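Local coordinates for MgGH51 (Meripilus giganteus, PDB 6ZPV), which hydrolyses terminal alpha-L-arabinofuranosyl residues from arabinose-containing glycans, as a fungal glycoside hydrolase of family GH51, at residues L535-T540 with Q560-Q565; A516-D521 with V621-T626; G270-L275 with E339-R344. All blocks are in the same frame, centred on the assembly; numbering follows the deposited sequence.

Contact 1 (L535-T540 with Q560-Q565)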
loop_
_atom_site.group_PDB
_atom_site.type_symbol
_atom_site.label_atom_id
_atom_site.label_comp_id
_atom_site.label_asym_id
_atom_site.label_seq_id
_atom_site.Cartn_x
_atom_site.Cartn_y
_atom_site.Cartn_z
ATOM N N LEU A 535 24.741 4.973 18.358
ATOM C CA LEU A 535 23.959 6.120 18.821
ATOM C C LEU A 535 23.988 7.205 17.763
ATOM O O LEU A 535 25.066 7.676 17.343
ATOM C CB LEU A 535 24.543 6.683 20.119
ATOM C CG LEU A 535 23.732 7.813 20.769
ATOM C CD1 LEU A 535 22.373 7.335 21.239
ATOM C CD2 LEU A 535 24.513 8.407 21.925
ATOM N N HIS A 536 22.809 7.607 17.271
ATOM C CA HIS A 536 22.691 8.573 16.158
ATOM C C HIS A 536 21.607 9.570 16.464
ATOM O O HIS A 536 20.691 9.314 17.241
ATOM C CB HIS A 536 22.373 7.810 14.851
ATOM C CG HIS A 536 23.495 6.951 14.385
ATOM N ND1 HIS A 536 24.432 7.442 13.525
ATOM C CD2 HIS A 536 23.858 5.701 14.793
ATOM C CE1 HIS A 536 25.353 6.458 13.412
ATOM N NE2 HIS A 536 25.046 5.420 14.165
ATOM N N TRP A 537 21.687 10.732 15.827
ATOM C CA TRP A 537 20.673 11.774 16.021
ATOM C C TRP A 537 20.629 12.656 14.784
ATOM O O TRP A 537 21.574 12.683 13.976
ATOM C CB TRP A 537 21.009 12.617 17.284
ATOM C CG TRP A 537 22.383 13.176 17.275
ATOM C CD1 TRP A 537 22.804 14.345 16.681
ATOM C CD2 TRP A 537 23.571 12.559 17.840
ATOM N NE1 TRP A 537 24.162 14.472 16.819
ATOM C CE2 TRP A 537 24.646 13.392 17.534
ATOM C CE3 TRP A 537 23.788 11.380 18.528
ATOM C CZ2 TRP A 537 25.961 13.077 17.910
ATOM C CZ3 TRP A 537 25.061 11.095 18.926
ATOM C CH2 TRP A 537 26.140 11.933 18.620
ATOM N N SER A 538 19.549 13.422 14.675
ATOM C CA SER A 538 19.351 14.425 13.607
ATOM C C SER A 538 18.404 15.494 14.143
ATOM O O SER A 538 17.396 15.155 14.793
ATOM C CB SER A 538 18.801 13.772 12.346
ATOM O OG SER A 538 18.542 14.742 11.341
ATOM N N ILE A 539 18.716 16.761 13.865
ATOM C CA ILE A 539 17.984 17.909 14.422
ATOM C C ILE A 539 17.477 18.737 13.250
ATOM O O ILE A 539 18.252 19.162 12.376
ATOM C CB ILE A 539 18.843 18.726 15.386
ATOM C CG1 ILE A 539 19.416 17.809 16.474
ATOM C CG2 ILE A 539 18.032 19.849 15.940
ATOM C CD1 ILE A 539 20.377 18.430 17.433
ATOM N N THR A 540 16.184 19.027 13.276
ATOM C CA THR A 540 15.537 19.913 12.305
ATOM C C THR A 540 14.690 20.947 13.003
ATOM O O THR A 540 14.424 20.800 14.213
ATOM C CB THR A 540 14.696 19.128 11.258
ATOM O OG1 THR A 540 13.631 18.458 11.942
ATOM C CG2 THR A 540 15.553 18.158 10.470
ATOM N N GLN A 560 22.789 5.233 26.788
ATOM C CA GLN A 560 23.797 6.260 26.557
ATOM C C GLN A 560 23.223 7.652 26.842
ATOM O O GLN A 560 22.091 7.891 26.424
ATOM C CB GLN A 560 24.278 6.190 25.108
ATOM C CG GLN A 560 24.816 4.854 24.679
ATOM C CD GLN A 560 26.154 5.162 24.133
ATOM O OE1 GLN A 560 26.898 5.723 24.917
ATOM N NE2 GLN A 560 26.311 5.037 22.807
ATOM N N SER A 561 23.984 8.537 27.434
ATOM C CA SER A 561 23.513 9.889 27.781
ATOM C C SER A 561 24.035 10.897 26.757
ATOM O O SER A 561 25.166 10.737 26.248
ATOM C CB SER A 561 23.902 10.311 29.236
ATOM O OG SER A 561 23.166 9.493 30.139
ATOM N N LEU A 562 23.225 11.897 26.469
ATOM C CA LEU A 562 23.559 12.977 25.583
ATOM C C LEU A 562 23.362 14.274 26.320
ATOM O O LEU A 562 22.302 14.500 26.878
ATOM C CB LEU A 562 22.684 12.959 24.323
ATOM C CG LEU A 562 22.692 11.619 23.560
ATOM C CD1 LEU A 562 21.536 10.748 23.984
ATOM C CD2 LEU A 562 22.639 11.810 22.047
ATOM N N THR A 563 24.370 15.139 26.272
ATOM C CA THR A 563 24.279 16.480 26.802
ATOM C C THR A 563 24.105 17.422 25.598
ATOM O O THR A 563 25.057 17.598 24.833
ATOM C CB THR A 563 25.566 16.864 27.571
ATOM O OG1 THR A 563 25.932 15.866 28.550
ATOM C CG2 THR A 563 25.394 18.243 28.180
ATOM N N PHE A 564 22.901 17.947 25.435
ATOM C CA PHE A 564 22.614 18.879 24.337
ATOM C C PHE A 564 23.016 20.275 24.721
ATOM O O PHE A 564 22.608 20.773 25.791
ATOM C CB PHE A 564 21.138 18.801 23.964
ATOM C CG PHE A 564 20.798 17.509 23.281
ATOM C CD1 PHE A 564 21.189 17.275 21.948
ATOM C CD2 PHE A 564 20.175 16.486 23.965
ATOM C CE1 PHE A 564 20.906 16.052 21.371
ATOM C CE2 PHE A 564 19.905 15.277 23.356
ATOM C CZ PHE A 564 20.278 15.048 22.062
ATOM N N GLN A 565 23.774 20.913 23.839
ATOM C CA GLN A 565 24.247 22.299 24.009
ATOM C C GLN A 565 23.652 23.139 22.894
ATOM O O GLN A 565 24.030 22.984 21.726
ATOM C CB GLN A 565 25.773 22.368 24.016
ATOM C CG GLN A 565 26.411 21.695 25.177
ATOM C CD GLN A 565 26.225 22.359 26.519
ATOM O OE1 GLN A 565 25.611 23.414 26.590
ATOM N NE2 GLN A 565 26.885 21.816 27.544
#

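Contact 2 (A516-D521 with V621-T626)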
loop_
_atom_site.group_PDB
_atom_site.type_symbol
_atom_site.label_atom_id
_atom_site.label_comp_id
_atom_site.label_asym_id
_atom_site.label_seq_id
_atom_site.Cartn_x
_atom_site.Cartn_y
_atom_site.Cartn_z
ATOM N N ALA A 516 8.435 11.285 10.632
ATOM C CA ALA A 516 7.654 12.072 9.673
ATOM C C ALA A 516 6.835 13.161 10.324
ATOM O O ALA A 516 6.664 14.235 9.727
ATOM C CB ALA A 516 6.734 11.136 8.881
ATOM N N LEU A 517 6.285 12.925 11.508
ATOM C CA LEU A 517 5.430 13.949 12.145
ATOM C C LEU A 517 6.248 15.005 12.903
ATOM O O LEU A 517 5.650 16.030 13.367
ATOM C CB LEU A 517 4.509 13.287 13.151
ATOM C CG LEU A 517 3.345 12.498 12.568
ATOM C CD1 LEU A 517 2.456 12.035 13.687
ATOM C CD2 LEU A 517 2.513 13.312 11.578
ATOM N N ASN A 518 7.518 14.815 13.089
ATOM C CA ASN A 518 8.386 15.684 13.890
ATOM C C ASN A 518 9.601 16.090 13.014
ATOM O O ASN A 518 10.737 15.725 13.307
ATOM C CB ASN A 518 8.795 14.971 15.189
ATOM C CG ASN A 518 7.606 14.500 15.970
ATOM O OD1 ASN A 518 6.931 15.263 16.655
ATOM N ND2 ASN A 518 7.333 13.231 15.885
ATOM N N LYS A 519 9.329 16.796 11.960
ATOM C CA LYS A 519 10.300 17.096 10.892
ATOM C C LYS A 519 10.144 18.573 10.472
ATOM O O LYS A 519 9.066 18.991 10.010
ATOM C CB LYS A 519 10.087 16.228 9.652
ATOM C CG LYS A 519 11.172 16.427 8.584
ATOM C CD LYS A 519 10.672 16.161 7.186
ATOM C CE LYS A 519 9.865 17.265 6.683
ATOM N NZ LYS A 519 9.303 16.955 5.408
ATOM N N GLY A 520 11.153 19.327 10.715
ATOM C CA GLY A 520 11.167 20.697 10.284
ATOM C C GLY A 520 11.555 20.850 8.803
ATOM O O GLY A 520 11.902 19.873 8.123
ATOM N N ASP A 521 11.553 22.073 8.347
ATOM C CA ASP A 521 11.987 22.464 7.005
ATOM C C ASP A 521 13.416 22.969 6.975
ATOM O O ASP A 521 13.947 23.177 5.882
ATOM C CB ASP A 521 10.985 23.442 6.357
ATOM C CG ASP A 521 10.804 24.734 7.106
ATOM O OD1 ASP A 521 11.445 24.911 8.154
ATOM O OD2 ASP A 521 10.079 25.615 6.594
ATOM N N VAL A 621 12.195 11.387 20.465
ATOM C CA VAL A 621 12.081 12.731 19.854
ATOM C C VAL A 621 11.888 13.722 20.996
ATOM O O VAL A 621 10.923 13.585 21.772
ATOM C CB VAL A 621 10.902 12.840 18.889
ATOM C CG1 VAL A 621 10.864 14.238 18.275
ATOM C CG2 VAL A 621 10.971 11.748 17.827
ATOM N N ILE A 622 12.768 14.700 21.058
ATOM C CA ILE A 622 12.647 15.820 22.002
ATOM C C ILE A 622 12.292 17.036 21.166
ATOM O O ILE A 622 13.035 17.363 20.205
ATOM C CB ILE A 622 13.928 16.048 22.835
ATOM C CG1 ILE A 622 14.154 14.838 23.722
ATOM C CG2 ILE A 622 13.777 17.344 23.654
ATOM C CD1 ILE A 622 15.492 14.850 24.481
ATOM N N THR A 623 11.191 17.731 21.494
ATOM C CA THR A 623 10.766 18.938 20.770
ATOM C C THR A 623 10.861 20.127 21.709
ATOM O O THR A 623 10.179 20.141 22.764
ATOM C CB THR A 623 9.358 18.788 20.215
ATOM O OG1 THR A 623 9.287 17.602 19.403
ATOM C CG2 THR A 623 8.964 19.987 19.396
ATOM N N VAL A 624 11.617 21.124 21.312
ATOM C CA VAL A 624 11.735 22.407 22.041
ATOM C C VAL A 624 11.430 23.527 21.047
ATOM O O VAL A 624 11.348 23.282 19.835
ATOM C CB VAL A 624 13.151 22.553 22.650
ATOM C CG1 VAL A 624 13.337 21.528 23.740
ATOM C CG2 VAL A 624 14.280 22.522 21.647
ATOM N N THR A 625 11.290 24.739 21.527
ATOM C CA THR A 625 11.202 25.931 20.661
ATOM C C THR A 625 12.542 26.652 20.735
ATOM O O THR A 625 13.015 26.934 21.833
ATOM C CB THR A 625 10.009 26.795 20.996
ATOM O OG1 THR A 625 8.828 25.999 20.886
ATOM C CG2 THR A 625 9.902 27.964 20.080
ATOM N N THR A 626 13.081 27.046 19.573
ATOM C CA THR A 626 14.343 27.823 19.509
ATOM C C THR A 626 14.161 29.048 18.620
ATOM O O THR A 626 13.392 28.988 17.650
ATOM C CB THR A 626 15.522 26.985 19.018
ATOM O OG1 THR A 626 15.333 26.654 17.650
ATOM C CG2 THR A 626 15.739 25.751 19.848
HETATM O O HOH W 1 6.826 17.395 18.264
#

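Contact 3 (G270-L275 with E339-R344). With SO4 (sulfate ion), chain R.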
loop_
_atom_site.group_PDB
_atom_site.type_symbol
_atom_site.label_atom_id
_atom_site.label_comp_id
_atom_site.label_asym_id
_atom_site.label_seq_id
_atom_site.Cartn_x
_atom_site.Cartn_y
_atom_site.Cartn_z
ATOM N N GLY A 270 -7.637 0.921 -8.669
ATOM C CA GLY A 270 -7.084 1.385 -9.925
ATOM C C GLY A 270 -6.609 2.817 -9.883
ATOM O O GLY A 270 -6.592 3.467 -8.822
ATOM N N LEU A 271 -6.147 3.319 -11.032
ATOM C CA LEU A 271 -5.428 4.605 -11.036
ATOM C C LEU A 271 -6.274 5.709 -10.402
ATOM O O LEU A 271 -5.701 6.532 -9.654
ATOM C CB LEU A 271 -4.967 4.925 -12.458
ATOM C CG LEU A 271 -4.136 6.193 -12.635
ATOM C CD1 LEU A 271 -2.945 6.265 -11.675
ATOM C CD2 LEU A 271 -3.621 6.302 -14.050
ATOM N N LEU A 272 -7.577 5.827 -10.726
ATOM C CA LEU A 272 -8.327 6.946 -10.144
ATOM C C LEU A 272 -8.508 6.755 -8.643
ATOM O O LEU A 272 -8.553 7.772 -7.913
ATOM C CB LEU A 272 -9.659 7.147 -10.847
ATOM C CG LEU A 272 -10.392 8.424 -10.526
ATOM C CD1 LEU A 272 -9.589 9.681 -10.862
ATOM C CD2 LEU A 272 -11.716 8.477 -11.266
ATOM N N GLU A 273 -8.690 5.539 -8.154
ATOM C CA GLU A 273 -8.825 5.319 -6.702
ATOM C C GLU A 273 -7.542 5.714 -5.977
ATOM O O GLU A 273 -7.586 6.346 -4.904
ATOM C CB GLU A 273 -9.234 3.897 -6.394
ATOM C CG GLU A 273 -10.635 3.497 -6.890
ATOM C CD GLU A 273 -10.783 3.178 -8.356
ATOM O OE1 GLU A 273 -9.731 2.826 -8.960
ATOM O OE2 GLU A 273 -11.900 3.224 -8.882
ATOM N N TYR A 274 -6.386 5.375 -6.553
ATOM C CA TYR A 274 -5.102 5.834 -5.986
ATOM C C TYR A 274 -5.077 7.370 -5.913
ATOM O O TYR A 274 -4.773 7.934 -4.860
ATOM C CB TYR A 274 -3.922 5.290 -6.828
ATOM C CG TYR A 274 -3.544 3.854 -6.669
ATOM C CD1 TYR A 274 -2.965 3.411 -5.487
ATOM C CD2 TYR A 274 -3.649 2.936 -7.710
ATOM C CE1 TYR A 274 -2.479 2.114 -5.339
ATOM C CE2 TYR A 274 -3.204 1.634 -7.566
ATOM C CZ TYR A 274 -2.623 1.218 -6.381
ATOM O OH TYR A 274 -2.091 -0.044 -6.212
ATOM N N LEU A 275 -5.330 8.007 -7.048
ATOM C CA LEU A 275 -5.211 9.461 -7.100
ATOM C C LEU A 275 -6.172 10.168 -6.142
ATOM O O LEU A 275 -5.761 11.145 -5.480
ATOM C CB LEU A 275 -5.431 9.956 -8.540
ATOM C CG LEU A 275 -4.404 9.469 -9.560
ATOM C CD1 LEU A 275 -4.856 9.755 -10.972
ATOM C CD2 LEU A 275 -3.046 10.098 -9.290
ATOM N N GLU A 339 -10.234 18.487 -12.896
ATOM C CA GLU A 339 -8.975 19.157 -12.498
ATOM C C GLU A 339 -7.843 18.129 -12.593
ATOM O O GLU A 339 -8.016 16.961 -12.224
ATOM C CB GLU A 339 -9.069 19.696 -11.061
ATOM C CG GLU A 339 -10.049 20.834 -10.929
ATOM C CD GLU A 339 -9.758 22.016 -11.824
ATOM O OE1 GLU A 339 -8.597 22.317 -12.025
ATOM O OE2 GLU A 339 -10.733 22.630 -12.295
ATOM N N PRO A 340 -6.634 18.540 -13.002
ATOM C CA PRO A 340 -5.475 17.657 -12.924
ATOM C C PRO A 340 -5.159 17.318 -11.475
ATOM O O PRO A 340 -5.298 18.189 -10.597
ATOM C CB PRO A 340 -4.374 18.427 -13.608
ATOM C CG PRO A 340 -4.788 19.877 -13.353
ATOM C CD PRO A 340 -6.298 19.891 -13.532
ATOM N N PHE A 341 -4.579 16.163 -11.281
ATOM C CA PHE A 341 -3.958 15.809 -9.988
ATOM C C PHE A 341 -2.508 16.297 -9.956
ATOM O O PHE A 341 -1.942 16.530 -11.013
ATOM C CB PHE A 341 -4.026 14.285 -9.788
ATOM C CG PHE A 341 -5.403 13.727 -9.528
ATOM C CD1 PHE A 341 -5.925 13.663 -8.245
ATOM C CD2 PHE A 341 -6.155 13.232 -10.587
ATOM C CE1 PHE A 341 -7.162 13.097 -8.002
ATOM C CE2 PHE A 341 -7.385 12.643 -10.336
ATOM C CZ PHE A 341 -7.874 12.605 -9.054
ATOM N N THR A 342 -1.940 16.375 -8.769
ATOM C CA THR A 342 -0.518 16.659 -8.600
ATOM C C THR A 342 0.305 15.477 -9.173
ATOM O O THR A 342 -0.015 14.314 -8.837
ATOM C CB THR A 342 -0.159 16.811 -7.104
ATOM O OG1 THR A 342 -0.912 17.906 -6.602
ATOM C CG2 THR A 342 1.318 17.003 -6.885
ATOM N N LEU A 343 1.365 15.777 -9.929
ATOM C CA LEU A 343 2.340 14.712 -10.313
ATOM C C LEU A 343 3.666 15.393 -10.645
ATOM O O LEU A 343 3.788 16.058 -11.660
ATOM C CB LEU A 343 1.858 13.899 -11.509
ATOM C CG LEU A 343 2.801 12.829 -11.988
ATOM C CD1 LEU A 343 2.994 11.707 -10.994
ATOM C CD2 LEU A 343 2.341 12.267 -13.335
ATOM N N ARG A 344 4.667 15.209 -9.790
ATOM C CA ARG A 344 5.983 15.806 -9.961
ATOM C C ARG A 344 7.049 14.778 -10.294
ATOM O O ARG A 344 8.144 15.192 -10.727
ATOM C CB ARG A 344 6.408 16.589 -8.705
ATOM C CG ARG A 344 5.455 17.717 -8.345
ATOM C CD ARG A 344 6.075 18.701 -7.403
ATOM N NE ARG A 344 6.397 18.155 -6.121
ATOM C CZ ARG A 344 7.266 18.633 -5.216
ATOM N NH1 ARG A 344 7.403 18.054 -4.044
ATOM N NH2 ARG A 344 8.006 19.680 -5.487
HETATM S S SO4 R . 10.011 20.104 -1.980
HETATM O O1 SO4 R . 9.300 18.820 -1.814
HETATM O O2 SO4 R . 9.367 21.043 -2.847
HETATM O O3 SO4 R . 11.364 19.775 -2.574
HETATM O O4 SO4 R . 10.267 20.588 -0.632
#

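Contact 1 (L535-T540 with Q560-Q565)
Leu535 and Leu562 reach toward each other tip to tip, and their CD2 methyls meet at 3.9 Å across the interface between two sheets of a beta-sandwich. The strands belong to different layers: their axes pass 9.7 Å apart at closest and run in nearly the same sense, 34° from parallel, so side chains alone bridge them. Leu562 also serves Trp537. Its CD2 comes obliquely to the six-membered part of the indole, 3.7 Å from CE3, and the branch thus touches the leucine methyl and the indole at once. Trp537 has its CG lodged between the backbone N and the carbonyl carbon (chi1 54°), which folds the indole back along its own strand until CG of Leu535 lies at its edge, in the ring plane. Leucine and indole present one continuous apolar surface to Leu562. Toward the start of both strands, Gln560 and Leu535 slide past one another in opposite directions. The glutamine chain bends at chi2 (-127°) and brings NE2 to 3.6 Å from Leu535 CB, while its own CB rests against Leu535 CD2. A sulfate ion, probably from the crystallisation liquor, is bound beside this amide. The indole NE1 is satisfied by the carbonyl O of Thr527. Strand 535-541 is paired with strand 547-554 in the larger antiparallel sheet, and strand 560-565 lies between strands 2-4 and 609-614 in the smaller one. Val3 touches both Trp537 and Leu562, and on the other side of strand 535-541 His536 and Ser538 pack on helix 454-469.

Contact 2 (A516-D521 with V621-T626)
Asn518 meets strand 618-625 through two residues, Val621 by apolar contact and Thr623 through water. The apolar part is small. CG1 of Val621 comes within 3.8 Å of Asn518 CB and 4.0 Å of Asn518 CG, the two side chains crossing obliquely, so that the methyl touches the root of the amide and leaves its polar end to other partners. In Val621 that methyl stands opposite the backbone N (chi1 -179°), which carries it up to the asparagine.

The polar part is indirect. Asn518 OD1 and Thr623 OG1 are 4.3 Å apart, too far for a direct bond, and a single water fills the step. It donates to OD1 at 2.7 Å and is bonded to OG1, also at 2.7 Å. The other end of the amide is held as well, since ND2 donates to the carbonyl O of Leu514 of helix 507-517. With both amide ends engaged, the rotation of the group is fixed.

The carbonyl O of Asn518 also accepts from the side chain of Lys551. The residues following helix 507-517 are thus laid against the outer side of the larger sheet of the beta-sandwich, Asn518 touching Phe549 of strand 547-554 and Gln579 of strand 575-582, the two strands that flank 618-625. Ile622, alternating with Val621 and Thr623, instead packs on Phe610 and Tyr612 of strand 609-614 in the second sheet.

Contact 3 (G270-L275 with E339-R344)
Phe341 and Leu275 both turn CG away from their carbonyl carbons (chi1 -70° and -63°), and this brings the phenyl ring flat against the leucine, in the outer layer of a (beta/alpha)8 barrel. Leu275 CB sits 3.5 Å from the centroid of the Phe341 ring, only 7° off its normal, a CH-pi contact over one face. The same leucine continues across the ring: its CD1 is 3.7 Å from Phe341 CD2, and at the opposite end of the same face its carbonyl O approaches Phe341 CE1 at 3.5 Å. One turn earlier in the helix, Leu272 crosses the ring's line at about a right angle and sets CD1 3.7 Å from Phe341 CE2. The phenyl group thus joins helix 271-281 to the loop that leads into barrel strand 345-348, with Val319 of helix 306-320 touching both Leu275 and Phe341 and with His337 stacked on the ring.

At the far end of that loop, Arg344 NH1 bonds O1 of a sulfate, probably from the crystallisation liquor, at 3.0 Å. A longer bond runs from NH2 to O2, and NE forms a salt bridge with Glu284. The helix start is tied down separately. Gly270 is the N-cap, and its N donates to OE1 of Glu273, three residues on, at 2.8 Å, a bent bond that comes to the anti side and well out of the carboxylate plane.

In the fold
Contact 3 comes first along the chain and closes before the others open; contact 1 is then nested inside the loop that contact 2 closes. Contacts 1 and 2 are neighbours, with centres 13 Å apart. They share the seven-stranded antiparallel sheet, one packing it against the three-stranded sheet and the other dressing its opposite side, and the probable hydrogen bond between Thr540 OG1 and Gly520 N (2.9 Å) joins them directly. Contact 3's centre is 40 Å from that of contact 1 and 30 Å from that of contact 2, without touching either. Contacts 1 and 2 thus lie in the beta-sandwich, whose sheets are completed by strands 2-4 and 11-12 from the N-terminus, and contact 3 in the barrel.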